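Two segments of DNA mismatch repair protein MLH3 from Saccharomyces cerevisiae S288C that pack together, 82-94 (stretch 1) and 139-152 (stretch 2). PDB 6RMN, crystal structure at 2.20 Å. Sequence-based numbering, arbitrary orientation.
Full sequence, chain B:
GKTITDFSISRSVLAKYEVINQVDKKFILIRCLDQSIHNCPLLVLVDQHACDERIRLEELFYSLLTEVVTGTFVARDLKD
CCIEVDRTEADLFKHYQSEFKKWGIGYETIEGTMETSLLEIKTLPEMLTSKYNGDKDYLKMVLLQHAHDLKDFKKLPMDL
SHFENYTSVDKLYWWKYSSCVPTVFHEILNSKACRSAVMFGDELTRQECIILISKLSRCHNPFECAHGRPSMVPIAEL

Stretch 1, residues 82-94: CIEVDRTEADLFK
Stretch 2, residues 139-152: LKMVLLQHAHDLKD

Stretch 1 runs as a β-strand from Cys82, turns at Asp86 and continues as a helix from Arg87 through Lys94; stretch 2 is helical from Leu139 to Lys151. The two helix axes approach to 10.4 Å with their N-to-C directions 70° apart, and the strand axis lies 10.2 Å from the stretch 2 helix at 59°. The CA atoms of Ile83 and Lys140 (7.1 Å), Glu89 and Leu144 (7.8 Å), and Leu92 and Ala147 (6.8 Å) set the register, so the two stretches advance in the same sense.

Polar contact centres on Lys140. Its all-trans side chain leaves the helix sideways and reaches the strand-helix junction, where NZ donates to Glu84 O at 2.9 Å, satisfying a main-chain carbonyl, and makes a weak, salt-bridged hydrogen bond to Glu89 OE1 at 3.3 Å. Glu89 (m, t, chi3 -23°) also accepts from the main chain: Asp86 N lies 2.9 Å from Glu89 OE1, with a nearly linear N-H...O angle of 172°. One carboxylate oxygen thus serves both the turn and the lysine. The lysine's aliphatic length is used as well, with Lys140 CD 3.7 Å from Ile83 CG2 and Lys140 CE 3.9 Å from Val85 CG1.

Between the helices the contact is mainly apolar. Leu92 (t, p) points toward stretch 2, with Leu92 CG 3.8 Å from Ala147 CB; the small alanine accompanies the closest CA pair of the register. Leu92 CD2 sits over one face of the His148 ring, 3.6 Å from His148 CE1, in a CH-pi contact. Buried Phe93 (chi1 -76°, chi2 -61°) starts sideways but brings its ring nearer, placing CE1 3.7 Å from Leu143 CB and CE2 4.1 Å from Leu144 CD2. Leu144 N, at the ring edge, is already satisfied by Lys140 O at 2.9 Å. Together the stretches bury 576 Å².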

# COMPACT_ATOMS: atom_id res chain seq x y z
N CYS B 82 -18.33 39.62 -34.87
CA CYS B 82 -17.94 39.60 -36.27
C CYS B 82 -16.43 39.79 -36.35
O CYS B 82 -15.88 40.75 -35.80
CB CYS B 82 -18.68 40.67 -37.07
SG CYS B 82 -20.48 40.65 -36.82
N ILE B 83 -15.76 38.82 -36.99
CA ILE B 83 -14.31 38.80 -37.11
C ILE B 83 -13.88 39.03 -38.56
O ILE B 83 -14.38 38.37 -39.47
CB ILE B 83 -13.74 37.48 -36.48
CG1 ILE B 83 -13.97 37.46 -34.94
CG2 ILE B 83 -12.26 37.27 -36.82
CD1 ILE B 83 -13.77 36.12 -34.27
N GLU B 84 -12.94 39.97 -38.76
CA GLU B 84 -12.38 40.28 -40.07
C GLU B 84 -11.39 39.17 -40.42
O GLU B 84 -10.54 38.81 -39.59
CB GLU B 84 -11.68 41.65 -40.07
CG GLU B 84 -12.61 42.81 -40.39
CD GLU B 84 -12.01 44.19 -40.16
OE1 GLU B 84 -10.87 44.44 -40.61
OE2 GLU B 84 -12.70 45.04 -39.54
N VAL B 85 -11.52 38.60 -41.63
CA VAL B 85 -10.68 37.51 -42.13
C VAL B 85 -10.20 37.76 -43.57
O VAL B 85 -10.89 38.43 -44.35
CB VAL B 85 -11.37 36.12 -42.00
CG1 VAL B 85 -11.43 35.65 -40.55
CG2 VAL B 85 -12.76 36.09 -42.64
N ASP B 86 -9.03 37.17 -43.94
CA ASP B 86 -8.44 37.21 -45.29
C ASP B 86 -9.31 36.36 -46.24
O ASP B 86 -10.11 35.55 -45.76
CB ASP B 86 -7.03 36.58 -45.28
CG ASP B 86 -5.93 37.42 -44.66
OD1 ASP B 86 -5.94 38.66 -44.86
OD2 ASP B 86 -5.04 36.84 -44.00
N ARG B 87 -9.11 36.50 -47.56
CA ARG B 87 -9.83 35.72 -48.57
C ARG B 87 -9.57 34.21 -48.38
O ARG B 87 -10.52 33.42 -48.37
CB ARG B 87 -9.50 36.19 -49.99
CG ARG B 87 -10.24 37.47 -50.38
CD ARG B 87 -9.86 38.01 -51.75
NE ARG B 87 -8.62 38.80 -51.73
CZ ARG B 87 -8.56 40.10 -51.46
NH1 ARG B 87 -9.66 40.79 -51.16
NH2 ARG B 87 -7.39 40.73 -51.46
N THR B 88 -8.30 33.83 -48.15
CA THR B 88 -7.89 32.45 -47.91
C THR B 88 -8.47 31.93 -46.58
O THR B 88 -8.88 30.77 -46.50
CB THR B 88 -6.36 32.31 -47.94
OG1 THR B 88 -5.80 33.12 -46.90
CG2 THR B 88 -5.76 32.67 -49.29
N GLU B 89 -8.52 32.80 -45.54
CA GLU B 89 -9.07 32.45 -44.23
C GLU B 89 -10.57 32.21 -44.35
O GLU B 89 -11.07 31.23 -43.79
CB GLU B 89 -8.79 33.55 -43.20
CG GLU B 89 -7.32 33.70 -42.85
CD GLU B 89 -6.97 34.80 -41.86
OE1 GLU B 89 -7.76 35.75 -41.71
OE2 GLU B 89 -5.89 34.70 -41.24
N ALA B 90 -11.26 33.08 -45.11
CA ALA B 90 -12.70 33.01 -45.37
C ALA B 90 -13.06 31.73 -46.12
O ALA B 90 -14.07 31.11 -45.79
CB ALA B 90 -13.15 34.23 -46.16
N ASP B 91 -12.22 31.32 -47.11
CA ASP B 91 -12.40 30.09 -47.89
C ASP B 91 -12.20 28.87 -46.99
O ASP B 91 -12.99 27.92 -47.06
CB ASP B 91 -11.45 30.07 -49.10
CG ASP B 91 -11.72 31.11 -50.19
OD1 ASP B 91 -12.62 31.97 -49.99
OD2 ASP B 91 -11.04 31.07 -51.24
N LEU B 92 -11.18 28.91 -46.10
CA LEU B 92 -10.86 27.88 -45.12
C LEU B 92 -12.03 27.67 -44.14
O LEU B 92 -12.40 26.52 -43.89
CB LEU B 92 -9.57 28.26 -44.37
CG LEU B 92 -8.91 27.24 -43.44
CD1 LEU B 92 -8.57 25.95 -44.16
CD2 LEU B 92 -7.64 27.82 -42.85
N PHE B 93 -12.66 28.76 -43.65
CA PHE B 93 -13.82 28.68 -42.77
C PHE B 93 -15.08 28.20 -43.50
O PHE B 93 -15.86 27.43 -42.94
CB PHE B 93 -14.08 30.01 -42.03
CG PHE B 93 -13.14 30.26 -40.87
CD1 PHE B 93 -13.09 29.38 -39.79
CD2 PHE B 93 -12.34 31.39 -40.84
CE1 PHE B 93 -12.21 29.61 -38.73
CE2 PHE B 93 -11.47 31.63 -39.77
CZ PHE B 93 -11.42 30.74 -38.72
N LYS B 94 -15.23 28.61 -44.77
CA LYS B 94 -16.34 28.19 -45.65
C LYS B 94 -16.28 26.67 -45.84
O LYS B 94 -17.30 25.99 -45.71
CB LYS B 94 -16.24 28.90 -47.01
CG LYS B 94 -17.59 29.32 -47.57
CD LYS B 94 -17.43 30.17 -48.83
CE LYS B 94 -18.74 30.74 -49.30
NZ LYS B 94 -18.57 31.59 -50.52
N LEU B 139 -10.36 34.41 -30.06
CA LEU B 139 -11.30 33.51 -30.71
C LEU B 139 -10.87 33.18 -32.14
O LEU B 139 -10.88 32.01 -32.51
CB LEU B 139 -12.73 34.10 -30.67
CG LEU B 139 -13.88 33.22 -31.18
CD1 LEU B 139 -13.95 31.90 -30.44
CD2 LEU B 139 -15.18 33.95 -31.07
N LYS B 140 -10.43 34.20 -32.91
CA LYS B 140 -9.92 34.03 -34.27
C LYS B 140 -8.73 33.06 -34.26
O LYS B 140 -8.73 32.08 -35.02
CB LYS B 140 -9.52 35.38 -34.90
CG LYS B 140 -9.09 35.26 -36.36
CD LYS B 140 -8.65 36.58 -36.95
CE LYS B 140 -8.30 36.43 -38.41
NZ LYS B 140 -7.94 37.74 -39.03
N MET B 141 -7.74 33.31 -33.38
CA MET B 141 -6.54 32.49 -33.24
C MET B 141 -6.88 31.02 -32.97
O MET B 141 -6.28 30.13 -33.58
CB MET B 141 -5.63 33.04 -32.12
CG MET B 141 -4.22 32.52 -32.20
SD MET B 141 -3.66 31.80 -30.65
CE MET B 141 -4.12 30.03 -30.90
N VAL B 142 -7.85 30.78 -32.08
CA VAL B 142 -8.30 29.46 -31.63
C VAL B 142 -9.03 28.70 -32.76
O VAL B 142 -8.78 27.52 -32.94
CB VAL B 142 -9.11 29.62 -30.32
CG1 VAL B 142 -10.23 28.62 -30.18
CG2 VAL B 142 -8.17 29.54 -29.13
N LEU B 143 -9.89 29.38 -33.52
CA LEU B 143 -10.62 28.78 -34.65
C LEU B 143 -9.68 28.49 -35.85
O LEU B 143 -9.80 27.43 -36.46
CB LEU B 143 -11.83 29.66 -35.05
CG LEU B 143 -12.88 29.91 -33.94
CD1 LEU B 143 -14.04 30.73 -34.46
CD2 LEU B 143 -13.40 28.62 -33.34
N LEU B 144 -8.73 29.41 -36.14
CA LEU B 144 -7.74 29.24 -37.20
C LEU B 144 -6.84 28.05 -36.91
O LEU B 144 -6.54 27.29 -37.83
CB LEU B 144 -6.87 30.49 -37.39
CG LEU B 144 -7.45 31.58 -38.27
CD1 LEU B 144 -6.70 32.86 -38.07
CD2 LEU B 144 -7.42 31.17 -39.75
N GLN B 145 -6.40 27.89 -35.65
CA GLN B 145 -5.55 26.79 -35.18
C GLN B 145 -6.20 25.43 -35.52
O GLN B 145 -5.55 24.60 -36.16
CB GLN B 145 -5.28 26.94 -33.67
CG GLN B 145 -4.28 25.95 -33.07
CD GLN B 145 -4.39 25.94 -31.56
OE1 GLN B 145 -5.46 25.71 -30.98
NE2 GLN B 145 -3.28 26.21 -30.88
N HIS B 146 -7.51 25.26 -35.20
CA HIS B 146 -8.25 24.05 -35.54
C HIS B 146 -8.44 23.86 -37.06
O HIS B 146 -8.28 22.74 -37.54
CB HIS B 146 -9.58 23.94 -34.80
CG HIS B 146 -10.20 22.59 -34.97
ND1 HIS B 146 -9.53 21.43 -34.59
CD2 HIS B 146 -11.40 22.25 -35.51
CE1 HIS B 146 -10.34 20.43 -34.90
NE2 HIS B 146 -11.47 20.87 -35.45
N ALA B 147 -8.76 24.95 -37.80
CA ALA B 147 -8.94 24.92 -39.26
C ALA B 147 -7.64 24.47 -39.95
O ALA B 147 -7.70 23.68 -40.89
CB ALA B 147 -9.35 26.30 -39.75
N HIS B 148 -6.48 24.97 -39.47
CA HIS B 148 -5.16 24.59 -39.98
C HIS B 148 -4.82 23.17 -39.57
O HIS B 148 -4.21 22.45 -40.35
CB HIS B 148 -4.06 25.57 -39.53
CG HIS B 148 -4.13 26.91 -40.20
ND1 HIS B 148 -4.07 27.03 -41.58
CD2 HIS B 148 -4.24 28.14 -39.66
CE1 HIS B 148 -4.18 28.33 -41.83
NE2 HIS B 148 -4.28 29.03 -40.70
N ASP B 149 -5.26 22.74 -38.36
CA ASP B 149 -5.05 21.37 -37.90
C ASP B 149 -5.72 20.38 -38.86
O ASP B 149 -5.10 19.40 -39.27
CB ASP B 149 -5.53 21.18 -36.44
CG ASP B 149 -4.49 21.56 -35.39
OD1 ASP B 149 -3.30 21.77 -35.78
OD2 ASP B 149 -4.85 21.64 -34.19
N LEU B 150 -6.95 20.70 -39.29
CA LEU B 150 -7.75 19.92 -40.22
C LEU B 150 -7.16 19.92 -41.60
O LEU B 150 -7.00 18.85 -42.20
CB LEU B 150 -9.20 20.43 -40.27
CG LEU B 150 -10.03 20.22 -39.01
CD1 LEU B 150 -11.20 21.18 -38.96
CD2 LEU B 150 -10.48 18.79 -38.88
N LYS B 151 -6.79 21.11 -42.11
CA LYS B 151 -6.23 21.23 -43.45
C LYS B 151 -4.81 20.64 -43.56
O LYS B 151 -4.45 20.17 -44.64
CB LYS B 151 -6.32 22.68 -43.98
CG LYS B 151 -5.12 23.60 -43.70
CD LYS B 151 -4.67 24.27 -44.98
CE LYS B 151 -3.34 24.97 -44.86
NZ LYS B 151 -2.84 25.44 -46.19
N ASP B 152 -4.04 20.61 -42.46
CA ASP B 152 -2.67 20.10 -42.47
C ASP B 152 -2.55 18.63 -42.02
O ASP B 152 -1.43 18.12 -41.87
CB ASP B 152 -1.72 21.03 -41.69
CG ASP B 152 -1.48 22.37 -42.37
OD1 ASP B 152 -1.35 22.39 -43.62
OD2 ASP B 152 -1.41 23.39 -41.66